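Local structure of peptidoglycan glycosyltransferase (Burkholderia ambifaria, 5UY7) at residues D200-Y205 with M524-V529; Q204-A209 with S517-D522; A209-A214 with A237-P242; A224-D229 with G233-L238; V496-P501 with G509-P514. The protein belongs to the penicillin-binding proteins, and its modelled part has the sheet-and-helix fold that this family shares with the beta-lactamases. All coordinates share one frame; numbering follows the deposited sequence.

Helix 201-217 and helix 509-526 lie against the same face of the antiparallel sheet. Interactions 1 and 2, with centres 8 Å apart, pair the two helices and meet where Ala526 CB lies 3.9 Å from Ile206 CD1. Interaction 3 sets the first helix on edge strand 235-241, and interaction 4 pairs that strand with 222-229. Interaction 5 seats the second helix on strand 492-499, joined to interaction 4 by Ala224 N to Ser497 O at 2.8 Å. Ser270, Lys273, Ser324 and Lys461 fit the family's active-site sequence patterns, though unconfirmed here. None belongs to these contacts, and Lys461 lies on strand 459-466, at the other edge of the sheet.

Interaction 1: D200-Y205 with M524-V529; sequences DSKIQY and MRALNV
Ile203 and Leu527 form the better packed half of this contact, where the start of helix 201-217 meets the end of helix 509-526 in the beta-lactamase-like fold of the penicillin-binding proteins. In the Ile203 conformer described (a second was modelled), CD1 continues the chain fully extended (chi2 177°) and ends 4.2 Å from Leu527 CD2. Ile203 is buried, because its side chain also rests on Leu236 and Ala237 of the sheet. The other half is looser and faces solvent: the exposed Lys202 makes a loose contact, CD lying 4.3 Å from Ala526 CB. No hydrogen bond crosses, and only 152 Å² is buried in all, as expected with the nearest CA atoms, of Ile203 and Ala526, being 7.9 Å apart. Both helix ends are nevertheless closed. A Schellman motif finishes 509-526, with Val529 N to Met524 O at 3.0 Å and Asn528 N to Arg525 O at 3.1 Å, Asn528 adopting positive phi. Asp200 is the N-cap of the other helix. Its OD1 takes a weak bond from Lys202 N and a straighter one (157°) from Ile203 N at 3.2 Å, the latter donor standing above the carboxylate plane.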
# COMPACT_ATOMS: atom_id res chain seq x y z
N ASP A 200 -5.90 -5.13 -19.86
CA ASP A 200 -6.28 -4.15 -20.87
C ASP A 200 -5.01 -3.73 -21.60
O ASP A 200 -4.09 -3.21 -20.97
CB ASP A 200 -6.96 -2.96 -20.20
CG ASP A 200 -7.37 -1.87 -21.17
OD1 ASP A 200 -6.54 -1.43 -21.98
OD2 ASP A 200 -8.54 -1.44 -21.10
N SER A 201 -4.96 -3.95 -22.93
CA SER A 201 -3.72 -3.71 -23.67
C SER A 201 -3.24 -2.27 -23.51
O SER A 201 -2.03 -2.01 -23.48
CB SER A 201 -3.92 -4.01 -25.16
OG SER A 201 -4.18 -5.39 -25.38
N LYS A 202 -4.18 -1.32 -23.46
CA LYS A 202 -3.82 0.09 -23.32
C LYS A 202 -3.24 0.39 -21.94
O LYS A 202 -2.24 1.11 -21.83
CB LYS A 202 -5.06 0.94 -23.59
CG LYS A 202 -4.85 2.43 -23.56
CD LYS A 202 -5.98 3.13 -24.33
CE LYS A 202 -7.31 2.39 -24.20
NZ LYS A 202 -8.48 3.15 -24.74
N ILE A 203 -3.86 -0.14 -20.88
CA ILE A 203 -3.33 0.12 -19.55
C ILE A 203 -2.04 -0.66 -19.32
O ILE A 203 -1.12 -0.16 -18.66
CB ILE A 203 -4.38 -0.20 -18.47
CG1 ILE A 203 -5.61 0.70 -18.67
CG2 ILE A 203 -3.81 -0.00 -17.07
CD1 ILE A 203 -6.76 0.43 -17.70
N GLN A 204 -1.94 -1.87 -19.88
CA GLN A 204 -0.68 -2.60 -19.83
C GLN A 204 0.45 -1.80 -20.48
O GLN A 204 1.56 -1.73 -19.94
CB GLN A 204 -0.84 -3.96 -20.53
CG GLN A 204 0.40 -4.84 -20.54
CD GLN A 204 0.56 -5.62 -19.25
OE1 GLN A 204 -0.16 -5.38 -18.29
NE2 GLN A 204 1.50 -6.56 -19.22
N TYR A 205 0.18 -1.18 -21.63
CA TYR A 205 1.19 -0.34 -22.27
C TYR A 205 1.55 0.85 -21.39
O TYR A 205 2.73 1.21 -21.27
CB TYR A 205 0.72 0.13 -23.64
CG TYR A 205 1.64 1.17 -24.23
CD1 TYR A 205 2.89 0.81 -24.72
CD2 TYR A 205 1.29 2.51 -24.23
CE1 TYR A 205 3.75 1.78 -25.23
CE2 TYR A 205 2.13 3.46 -24.72
CZ TYR A 205 3.36 3.10 -25.22
OH TYR A 205 4.17 4.07 -25.72
N MET A 524 -6.19 7.22 -15.54
CA MET A 524 -7.37 8.09 -15.44
C MET A 524 -7.71 8.72 -16.78
O MET A 524 -8.86 8.71 -17.22
CB MET A 524 -7.15 9.20 -14.41
CG MET A 524 -6.88 8.78 -13.00
SD MET A 524 -8.35 8.25 -12.14
CE MET A 524 -8.28 6.48 -12.45
N ARG A 525 -6.71 9.33 -17.44
CA ARG A 525 -6.98 9.99 -18.70
C ARG A 525 -7.48 9.00 -19.75
O ARG A 525 -8.42 9.29 -20.49
CB ARG A 525 -5.74 10.72 -19.20
CG ARG A 525 -5.46 12.04 -18.48
CD ARG A 525 -4.23 12.75 -19.07
NE ARG A 525 -2.99 12.13 -18.61
CZ ARG A 525 -2.47 12.33 -17.41
NH1 ARG A 525 -3.09 13.14 -16.56
NH2 ARG A 525 -1.34 11.74 -17.05
N ALA A 526 -6.86 7.81 -19.81
CA ALA A 526 -7.24 6.85 -20.84
C ALA A 526 -8.65 6.34 -20.63
O ALA A 526 -9.34 5.99 -21.61
CB ALA A 526 -6.24 5.69 -20.86
N LEU A 527 -9.11 6.31 -19.39
CA LEU A 527 -10.45 5.86 -19.03
C LEU A 527 -11.48 6.98 -19.01
O LEU A 527 -12.62 6.74 -18.60
CB LEU A 527 -10.43 5.17 -17.67
CG LEU A 527 -9.58 3.90 -17.65
CD1 LEU A 527 -9.59 3.30 -16.26
CD2 LEU A 527 -10.08 2.89 -18.69
N ASN A 528 -11.10 8.19 -19.43
CA ASN A 528 -12.00 9.34 -19.46
C ASN A 528 -12.52 9.72 -18.08
O ASN A 528 -13.63 10.26 -17.96
CB ASN A 528 -13.18 9.12 -20.42
CG ASN A 528 -12.74 8.87 -21.84
OD1 ASN A 528 -11.84 9.54 -22.35
ND2 ASN A 528 -13.41 7.93 -22.51
N VAL A 529 -11.75 9.44 -17.04
CA VAL A 529 -12.16 9.89 -15.71
C VAL A 529 -12.04 11.41 -15.65
O VAL A 529 -10.97 11.95 -15.97
CB VAL A 529 -11.30 9.25 -14.64
CG1 VAL A 529 -11.70 9.78 -13.26
CG2 VAL A 529 -11.40 7.73 -14.72

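Interaction 2: Q204-A209 with S517-D522; sequences QYIAYA and SAIAGD
Ile206 and Ala207 on one helix face Ile519 and Asp522 on the other. Two nearly antiparallel helices, one from each end of the modelled chain, pack side by side here on one face of the sheet, as in the beta-lactamase-like fold; the short segments make 158° between directions, with axes 9.3 Å apart at closest. Among the apolar contacts, Ile519 CD1 lies 3.9 Å from Ala207 CA, consistent with the small alanine side chain, which leaves the backbone accessible to Ile519; Ala207 CA and Ile519 CA are 5.7 Å apart. Ile206 CG2, anti to the backbone N, meets Asp522 CB at 3.5 Å and Ile519 CG2 at 4.4 Å. Set apart from these is a van der Waals contact of Ile206 CD1 with a backbone carbonyl, Asp522 O, at 3.6 Å. As for polar contacts, no hydrogen bond joins the two segments: of the Asp522 carboxylate, OD1 forms a salt bridge with Arg525 NH2 and OD2 accepts from Asn210 ND2, further along the first helix. Both helices also rest on the sheet, Ala207 touching Ala237 and Val239 of strand 235-241, and Ile519 touching Ala225 and Val227 of strand 222-229.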
# COMPACT_ATOMS: atom_id res chain seq x y z
N GLN A 204 -1.94 -1.87 -19.88
CA GLN A 204 -0.68 -2.60 -19.83
C GLN A 204 0.45 -1.80 -20.48
O GLN A 204 1.56 -1.73 -19.94
CB GLN A 204 -0.84 -3.96 -20.53
CG GLN A 204 0.40 -4.84 -20.54
CD GLN A 204 0.56 -5.62 -19.25
OE1 GLN A 204 -0.16 -5.38 -18.29
NE2 GLN A 204 1.50 -6.56 -19.22
N TYR A 205 0.18 -1.18 -21.63
CA TYR A 205 1.19 -0.34 -22.27
C TYR A 205 1.55 0.85 -21.39
O TYR A 205 2.73 1.21 -21.27
CB TYR A 205 0.72 0.13 -23.64
CG TYR A 205 1.64 1.17 -24.23
CD1 TYR A 205 2.89 0.81 -24.72
CD2 TYR A 205 1.29 2.51 -24.23
CE1 TYR A 205 3.75 1.78 -25.23
CE2 TYR A 205 2.13 3.46 -24.72
CZ TYR A 205 3.36 3.10 -25.22
OH TYR A 205 4.17 4.07 -25.72
N ILE A 206 0.55 1.49 -20.78
CA ILE A 206 0.81 2.63 -19.90
C ILE A 206 1.73 2.21 -18.77
O ILE A 206 2.71 2.89 -18.45
CB ILE A 206 -0.51 3.20 -19.35
CG1 ILE A 206 -1.22 4.01 -20.44
CG2 ILE A 206 -0.25 4.05 -18.12
CD1 ILE A 206 -2.65 4.35 -20.08
N ALA A 207 1.43 1.07 -18.14
CA ALA A 207 2.26 0.59 -17.04
C ALA A 207 3.65 0.23 -17.52
O ALA A 207 4.65 0.59 -16.89
CB ALA A 207 1.59 -0.63 -16.39
N TYR A 208 3.74 -0.45 -18.66
CA TYR A 208 5.04 -0.85 -19.19
C TYR A 208 5.89 0.37 -19.55
O TYR A 208 7.07 0.45 -19.17
CB TYR A 208 4.83 -1.73 -20.43
CG TYR A 208 6.06 -1.94 -21.24
CD1 TYR A 208 6.95 -2.94 -20.92
CD2 TYR A 208 6.33 -1.14 -22.35
CE1 TYR A 208 8.09 -3.15 -21.69
CE2 TYR A 208 7.46 -1.33 -23.10
CZ TYR A 208 8.33 -2.34 -22.77
OH TYR A 208 9.45 -2.51 -23.54
N ALA A 209 5.32 1.31 -20.30
CA ALA A 209 6.10 2.46 -20.76
C ALA A 209 6.63 3.27 -19.58
O ALA A 209 7.80 3.67 -19.57
CB ALA A 209 5.23 3.33 -21.66
N SER A 517 2.43 8.01 -9.86
CA SER A 517 1.72 9.17 -10.36
C SER A 517 1.49 9.09 -11.86
O SER A 517 0.39 9.35 -12.35
CB SER A 517 2.49 10.45 -10.02
OG SER A 517 1.91 11.56 -10.68
N ALA A 518 2.54 8.73 -12.60
CA ALA A 518 2.43 8.64 -14.05
C ALA A 518 1.42 7.57 -14.46
O ALA A 518 0.56 7.81 -15.31
CB ALA A 518 3.80 8.36 -14.66
N ILE A 519 1.50 6.39 -13.85
CA ILE A 519 0.60 5.32 -14.25
C ILE A 519 -0.83 5.66 -13.86
O ILE A 519 -1.77 5.46 -14.64
CB ILE A 519 1.05 3.98 -13.65
CG1 ILE A 519 2.37 3.57 -14.29
CG2 ILE A 519 -0.05 2.93 -13.85
CD1 ILE A 519 3.00 2.31 -13.66
N ALA A 520 -1.03 6.16 -12.63
CA ALA A 520 -2.38 6.50 -12.19
C ALA A 520 -2.99 7.60 -13.06
O ALA A 520 -4.13 7.48 -13.52
CB ALA A 520 -2.36 6.94 -10.72
N GLY A 521 -2.24 8.67 -13.30
CA GLY A 521 -2.76 9.76 -14.11
C GLY A 521 -3.02 9.35 -15.55
O GLY A 521 -4.06 9.67 -16.13
N ASP A 522 -2.06 8.63 -16.15
CA ASP A 522 -2.24 8.18 -17.52
C ASP A 522 -3.46 7.28 -17.64
O ASP A 522 -4.18 7.33 -18.64
CB ASP A 522 -1.00 7.45 -18.03
CG ASP A 522 0.18 8.36 -18.30
OD1 ASP A 522 0.05 9.61 -18.21
OD2 ASP A 522 1.27 7.83 -18.62

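Interaction 3: A209-A214 with A237-P242; sequences ANLKAA and ALVNYP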
# COMPACT_ATOMS: atom_id res chain seq x y z
N ALA A 209 5.32 1.31 -20.30
CA ALA A 209 6.10 2.46 -20.76
C ALA A 209 6.63 3.27 -19.58
O ALA A 209 7.80 3.67 -19.57
CB ALA A 209 5.23 3.33 -21.66
N ASN A 210 5.78 3.52 -18.58
CA ASN A 210 6.22 4.32 -17.46
C ASN A 210 7.22 3.57 -16.60
O ASN A 210 8.17 4.17 -16.07
CB ASN A 210 5.02 4.77 -16.63
CG ASN A 210 4.27 5.91 -17.27
OD1 ASN A 210 4.83 6.98 -17.48
ND2 ASN A 210 3.00 5.69 -17.59
N LEU A 211 7.02 2.26 -16.42
CA LEU A 211 7.94 1.49 -15.59
C LEU A 211 9.30 1.35 -16.26
O LEU A 211 10.33 1.48 -15.60
CB LEU A 211 7.34 0.11 -15.29
CG LEU A 211 8.17 -0.78 -14.37
CD1 LEU A 211 8.25 -0.18 -12.96
CD2 LEU A 211 7.56 -2.18 -14.38
N LYS A 212 9.30 1.11 -17.58
CA LYS A 212 10.55 1.02 -18.32
C LYS A 212 11.33 2.32 -18.21
O LYS A 212 12.54 2.31 -17.95
CB LYS A 212 10.25 0.69 -19.79
CG LYS A 212 11.46 0.65 -20.71
CD LYS A 212 11.04 0.21 -22.11
CE LYS A 212 12.23 0.09 -23.07
NZ LYS A 212 12.87 1.40 -23.34
N ALA A 213 10.65 3.45 -18.38
CA ALA A 213 11.33 4.74 -18.26
C ALA A 213 11.95 4.92 -16.89
O ALA A 213 13.07 5.45 -16.77
CB ALA A 213 10.35 5.88 -18.57
N ALA A 214 11.25 4.49 -15.83
CA ALA A 214 11.78 4.65 -14.48
C ALA A 214 12.96 3.72 -14.22
O ALA A 214 13.95 4.13 -13.61
CB ALA A 214 10.67 4.39 -13.46
N ALA A 237 -3.42 -4.35 -15.53
CA ALA A 237 -2.04 -4.34 -16.01
C ALA A 237 -1.19 -5.10 -15.01
O ALA A 237 -1.42 -5.02 -13.80
CB ALA A 237 -1.51 -2.91 -16.19
N LEU A 238 -0.20 -5.82 -15.53
CA LEU A 238 0.71 -6.59 -14.68
C LEU A 238 2.02 -6.66 -15.44
O LEU A 238 2.09 -7.35 -16.46
CB LEU A 238 0.13 -7.98 -14.41
CG LEU A 238 0.81 -8.96 -13.45
CD1 LEU A 238 0.50 -8.59 -12.03
CD2 LEU A 238 0.32 -10.37 -13.74
N VAL A 239 3.03 -5.90 -15.00
CA VAL A 239 4.26 -5.73 -15.77
C VAL A 239 5.47 -5.98 -14.89
O VAL A 239 5.58 -5.41 -13.80
CB VAL A 239 4.36 -4.31 -16.39
CG1 VAL A 239 5.66 -4.17 -17.19
CG2 VAL A 239 3.17 -4.05 -17.28
N ASN A 240 6.38 -6.82 -15.37
CA ASN A 240 7.73 -6.93 -14.84
C ASN A 240 8.69 -6.36 -15.87
O ASN A 240 8.59 -6.70 -17.05
CB ASN A 240 8.10 -8.38 -14.55
CG ASN A 240 7.26 -8.99 -13.45
OD1 ASN A 240 7.50 -8.75 -12.27
ND2 ASN A 240 6.26 -9.77 -13.84
N TYR A 241 9.61 -5.50 -15.43
CA TYR A 241 10.65 -4.98 -16.31
C TYR A 241 12.01 -5.09 -15.65
O TYR A 241 12.23 -4.48 -14.58
CB TYR A 241 10.38 -3.53 -16.73
CG TYR A 241 11.25 -3.16 -17.90
CD1 TYR A 241 10.86 -3.49 -19.19
CD2 TYR A 241 12.48 -2.56 -17.71
CE1 TYR A 241 11.67 -3.19 -20.27
CE2 TYR A 241 13.30 -2.27 -18.78
CZ TYR A 241 12.89 -2.58 -20.06
OH TYR A 241 13.69 -2.29 -21.13
N PRO A 242 12.96 -5.84 -16.23
CA PRO A 242 12.78 -6.63 -17.45
C PRO A 242 11.96 -7.90 -17.21
O PRO A 242 11.61 -8.21 -16.07
CB PRO A 242 14.21 -7.00 -17.87
CG PRO A 242 15.12 -6.18 -16.99
CD PRO A 242 14.35 -5.90 -15.74
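Lys212 lies over Tyr241 where helix 201-217 covers edge strand 235-241 of the penicillin-binding protein's antiparallel sheet. Helix and strand segments run in nearly the same direction, 22° apart, with an axis separation of 8.8 Å. Followed outward, the lysine already starts over the ring face: CB stands almost above the ring centre, with Tyr241 CE1 nearest at 4.2 Å. CG comes next and makes the main contact, a CH-pi interaction over the same face, 4.0 Å from the ring centroid and 26° off the normal. It lies closer to the plane and is displaced toward the rim on the hydroxyl side, where CZ is its nearest ring atom at 3.6 Å. CD carries on past that end, 3.8 Å from Tyr241 OH, and CE closes on the same oxygen at 3.4 Å. There the otherwise extended chain bends (chi4 -66°), and NZ finds its partner on its own helix. The lysine therefore gives the tyrosine its methylenes, while its ammonium group is paired with Glu216 in a salt bridge. Deeper in, the buried Leu211 wedges between strand residues by a single methyl: CD2 lies 3.9 Å from Val239 CG1 and 3.8 Å from Val239 O, and touches Tyr241 CB as well.

Interaction 4: A224-D229 with G233-L238; sequences AAMVVD and GEVLAL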
# COMPACT_ATOMS: atom_id res chain seq x y z
N ALA A 224 8.46 -3.38 -11.15
CA ALA A 224 7.18 -4.07 -11.24
C ALA A 224 6.06 -3.05 -11.11
O ALA A 224 6.19 -2.06 -10.38
CB ALA A 224 7.04 -5.14 -10.16
N ALA A 225 4.96 -3.29 -11.82
CA ALA A 225 3.79 -2.43 -11.68
C ALA A 225 2.54 -3.24 -11.93
O ALA A 225 2.51 -4.09 -12.83
CB ALA A 225 3.85 -1.26 -12.66
N MET A 226 1.48 -2.97 -11.16
CA MET A 226 0.21 -3.58 -11.51
C MET A 226 -0.91 -2.61 -11.21
O MET A 226 -0.78 -1.71 -10.37
CB MET A 226 -0.02 -4.94 -10.81
CG MET A 226 -0.17 -4.94 -9.32
SD MET A 226 -0.35 -6.64 -8.69
CE MET A 226 -2.07 -7.00 -8.98
N VAL A 227 -1.99 -2.77 -11.95
CA VAL A 227 -3.17 -1.92 -11.85
C VAL A 227 -4.37 -2.84 -11.67
O VAL A 227 -4.54 -3.80 -12.44
CB VAL A 227 -3.35 -1.04 -13.10
CG1 VAL A 227 -4.57 -0.12 -12.94
CG2 VAL A 227 -2.10 -0.20 -13.34
N VAL A 228 -5.18 -2.57 -10.65
CA VAL A 228 -6.34 -3.40 -10.32
C VAL A 228 -7.60 -2.55 -10.41
O VAL A 228 -7.64 -1.44 -9.87
CB VAL A 228 -6.22 -4.00 -8.91
CG1 VAL A 228 -7.44 -4.87 -8.61
CG2 VAL A 228 -4.93 -4.84 -8.79
N ASP A 229 -8.62 -3.08 -11.07
CA ASP A 229 -9.94 -2.44 -11.06
C ASP A 229 -10.61 -2.66 -9.70
O ASP A 229 -10.86 -3.80 -9.30
CB ASP A 229 -10.80 -3.02 -12.19
CG ASP A 229 -12.19 -2.42 -12.23
OD1 ASP A 229 -12.31 -1.19 -12.43
OD2 ASP A 229 -13.18 -3.16 -12.09
N GLY A 233 -11.99 -6.32 -8.99
CA GLY A 233 -10.78 -7.07 -8.71
C GLY A 233 -9.98 -7.48 -9.93
O GLY A 233 -8.92 -8.09 -9.78
N GLU A 234 -10.43 -7.13 -11.13
CA GLU A 234 -9.71 -7.52 -12.34
C GLU A 234 -8.36 -6.83 -12.41
O GLU A 234 -8.25 -5.62 -12.17
CB GLU A 234 -10.54 -7.19 -13.58
CG GLU A 234 -11.73 -8.10 -13.81
CD GLU A 234 -12.64 -7.63 -14.93
OE1 GLU A 234 -12.23 -6.75 -15.72
OE2 GLU A 234 -13.77 -8.13 -15.03
N VAL A 235 -7.33 -7.59 -12.76
CA VAL A 235 -6.01 -7.02 -13.03
C VAL A 235 -6.04 -6.40 -14.42
O VAL A 235 -6.24 -7.10 -15.41
CB VAL A 235 -4.92 -8.09 -12.92
CG1 VAL A 235 -3.56 -7.50 -13.32
CG2 VAL A 235 -4.85 -8.61 -11.50
N LEU A 236 -5.85 -5.08 -14.48
CA LEU A 236 -5.85 -4.38 -15.76
C LEU A 236 -4.46 -4.29 -16.36
O LEU A 236 -4.33 -4.17 -17.59
CB LEU A 236 -6.41 -2.96 -15.58
CG LEU A 236 -7.83 -2.89 -15.01
CD1 LEU A 236 -8.24 -1.43 -14.84
CD2 LEU A 236 -8.81 -3.62 -15.92
N ALA A 237 -3.42 -4.35 -15.53
CA ALA A 237 -2.04 -4.34 -16.01
C ALA A 237 -1.19 -5.10 -15.01
O ALA A 237 -1.42 -5.02 -13.80
CB ALA A 237 -1.51 -2.91 -16.19
N LEU A 238 -0.20 -5.82 -15.53
CA LEU A 238 0.71 -6.59 -14.68
C LEU A 238 2.02 -6.66 -15.44
O LEU A 238 2.09 -7.35 -16.46
CB LEU A 238 0.13 -7.98 -14.41
CG LEU A 238 0.81 -8.96 -13.45
CD1 LEU A 238 0.50 -8.59 -12.03
CD2 LEU A 238 0.32 -10.37 -13.74
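Val227 and Ala237 form an antiparallel hydrogen-bonded pair between strands whose directions differ by 173°, with Val227 N to Ala237 O at 3.0 Å and the non-hydrogen-bonded pairs Met226-Leu238 and Val228-Val235 on either side. Those flanking residues put their side chains on one face of the sheet. Met226 and Leu238 run alongside each other in the same sense, Leu238 CD1 being 3.9 Å from Met226 CB and also near SD. Met226 CG sits between the backbone N and the carbonyl carbon (chi1 66°), and a bend at chi3 carries CE to within 4.1 Å of Val235 CG2, the two side chains crossing at about a right angle. Helix 390-401 covers this face, with Phe391 and Ala394 on Met226 and Thr398 on Val228. On the other face Val227 CG2 touches Ala237 CB at 4.0 Å; helix 201-217 covers Ala237, and Ile519 of helix 509-526 packs on Val227. The hairpin is interrupted here by a classic beta bulge: two residues, Leu236 and Ala237, stand against the single Val227, whose O accepts from Leu236 N at 2.7 Å and, weakly, from Ala237 N at 3.3 Å. Leu236, the first bulge residue, has a helix-like psi of -26°, as is usual at that position of a classic bulge. Its CD1 lies 4.0 Å from Asp229 CB. Toward the turn, Asp229 N bonds Glu234 O and Gly233 N returns a bond to Asp229 O, each 2.8 Å. The carboxylate of Asp229 looks into the turn, where OD2 is hydrogen-bonded to Thr232 OG1, while Glu234 OE2 is bonded to Thr414 OG1.

Interaction 5: V496-P501 with G509-P514; sequences VSVDEP and GQVSGP
Ser512 OG, on the residue that meets Val496, lies near two carbonyl oxygens, Gly508 O just before the helix and Ser480 O on strand 477-485, each a weak hydrogen bond; its one hydrogen must be shared or alternate. With chi1 at 58°, OG lies between the backbone N and the carbonyl carbon, and it is CB that meets the strand, 4.2 Å from Val496 CG2. That methyl comes closer still to the serine carbonyl, 3.5 Å from Ser512 O. No hydrogen bond joins the two segments. The rest of the contact is apolar and gathers on a single methyl group. Val511 CG1, anti to the backbone N (chi1 173°), lies against the flat side of the Val498 isopropyl group, 3.8 Å from both CB and CG1 and 4.1 Å from CG2, the side chains crossing at about a right angle. Pro501 CB borders the same methyl at 4.2 Å, where the chain has left the strand. Strand alternation explains which residues take part: Val496 and Val498 point toward the helix, whereas Ser497 between them points away and has its OG hydrogen-bonded to Ser480 OG and Arg478 NH1. On the helix side the first turn is marked by Gly513 N to Gly509 O at 2.8 Å, and a kink follows at Pro514, whose N makes no bond to the preceding turn. Strand 492-499 lies inside the sheet between 222-229 and 477-485; helix 509-526 covers it, continuing along Val496 with Val515, Phe516 and Ile519, while Phe218, just after helix 201-217, touches Val511 and Pro501.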
# COMPACT_ATOMS: atom_id res chain seq x y z
N VAL A 496 3.48 -0.09 -7.45
CA VAL A 496 4.74 -0.03 -8.19
C VAL A 496 5.89 -0.38 -7.26
O VAL A 496 5.85 -0.15 -6.05
CB VAL A 496 4.97 1.36 -8.84
CG1 VAL A 496 3.86 1.69 -9.83
CG2 VAL A 496 5.09 2.45 -7.77
N SER A 497 6.94 -0.94 -7.85
CA SER A 497 8.16 -1.19 -7.09
C SER A 497 9.36 -1.07 -8.02
O SER A 497 9.33 -1.58 -9.14
CB SER A 497 8.12 -2.58 -6.45
OG SER A 497 9.12 -2.68 -5.46
N VAL A 498 10.39 -0.37 -7.55
CA VAL A 498 11.63 -0.20 -8.29
C VAL A 498 12.73 -0.80 -7.43
O VAL A 498 12.99 -0.31 -6.31
CB VAL A 498 11.92 1.28 -8.61
CG1 VAL A 498 13.25 1.43 -9.32
CG2 VAL A 498 10.80 1.85 -9.48
N ASP A 499 13.38 -1.85 -7.93
CA ASP A 499 14.32 -2.63 -7.14
C ASP A 499 15.73 -2.13 -7.42
O ASP A 499 16.17 -2.12 -8.58
CB ASP A 499 14.20 -4.12 -7.46
CG ASP A 499 14.93 -4.99 -6.46
OD1 ASP A 499 15.21 -4.52 -5.34
OD2 ASP A 499 15.24 -6.15 -6.80
N GLU A 500 16.43 -1.72 -6.36
CA GLU A 500 17.81 -1.29 -6.42
C GLU A 500 18.06 -0.16 -7.43
O GLU A 500 18.89 -0.31 -8.35
CB GLU A 500 18.73 -2.47 -6.69
CG GLU A 500 18.58 -3.57 -5.64
CD GLU A 500 19.65 -4.63 -5.75
OE1 GLU A 500 20.66 -4.41 -6.44
OE2 GLU A 500 19.47 -5.71 -5.14
N PRO A 501 17.41 0.99 -7.27
CA PRO A 501 17.77 2.15 -8.08
C PRO A 501 19.15 2.65 -7.69
O PRO A 501 19.59 2.52 -6.55
CB PRO A 501 16.70 3.18 -7.72
CG PRO A 501 16.35 2.84 -6.31
CD PRO A 501 16.44 1.34 -6.22
N GLY A 509 10.40 7.33 -1.89
CA GLY A 509 9.21 7.92 -2.47
C GLY A 509 9.49 8.81 -3.67
O GLY A 509 8.61 8.98 -4.52
N GLN A 510 10.70 9.37 -3.75
CA GLN A 510 11.10 10.15 -4.92
C GLN A 510 11.37 9.26 -6.13
O GLN A 510 11.42 9.77 -7.26
CB GLN A 510 12.35 10.97 -4.59
CG GLN A 510 12.11 12.03 -3.52
CD GLN A 510 13.40 12.66 -3.02
OE1 GLN A 510 14.38 11.97 -2.74
NE2 GLN A 510 13.40 13.99 -2.91
N VAL A 511 11.54 7.96 -5.92
CA VAL A 511 11.71 7.00 -7.00
C VAL A 511 10.39 6.32 -7.35
O VAL A 511 9.98 6.31 -8.51
CB VAL A 511 12.80 5.96 -6.62
CG1 VAL A 511 12.87 4.84 -7.65
CG2 VAL A 511 14.15 6.66 -6.46
N SER A 512 9.70 5.79 -6.34
CA SER A 512 8.46 5.05 -6.57
C SER A 512 7.28 5.98 -6.85
O SER A 512 6.40 5.65 -7.65
CB SER A 512 8.14 4.16 -5.37
OG SER A 512 8.02 4.95 -4.18
N GLY A 513 7.22 7.11 -6.16
CA GLY A 513 6.08 8.00 -6.24
C GLY A 513 5.76 8.49 -7.65
O GLY A 513 4.62 8.42 -8.10
N PRO A 514 6.77 8.99 -8.37
CA PRO A 514 6.50 9.47 -9.73
C PRO A 514 6.03 8.37 -10.67
O PRO A 514 5.31 8.68 -11.63
CB PRO A 514 7.85 10.05 -10.17
CG PRO A 514 8.48 10.47 -8.87
CD PRO A 514 8.11 9.39 -7.91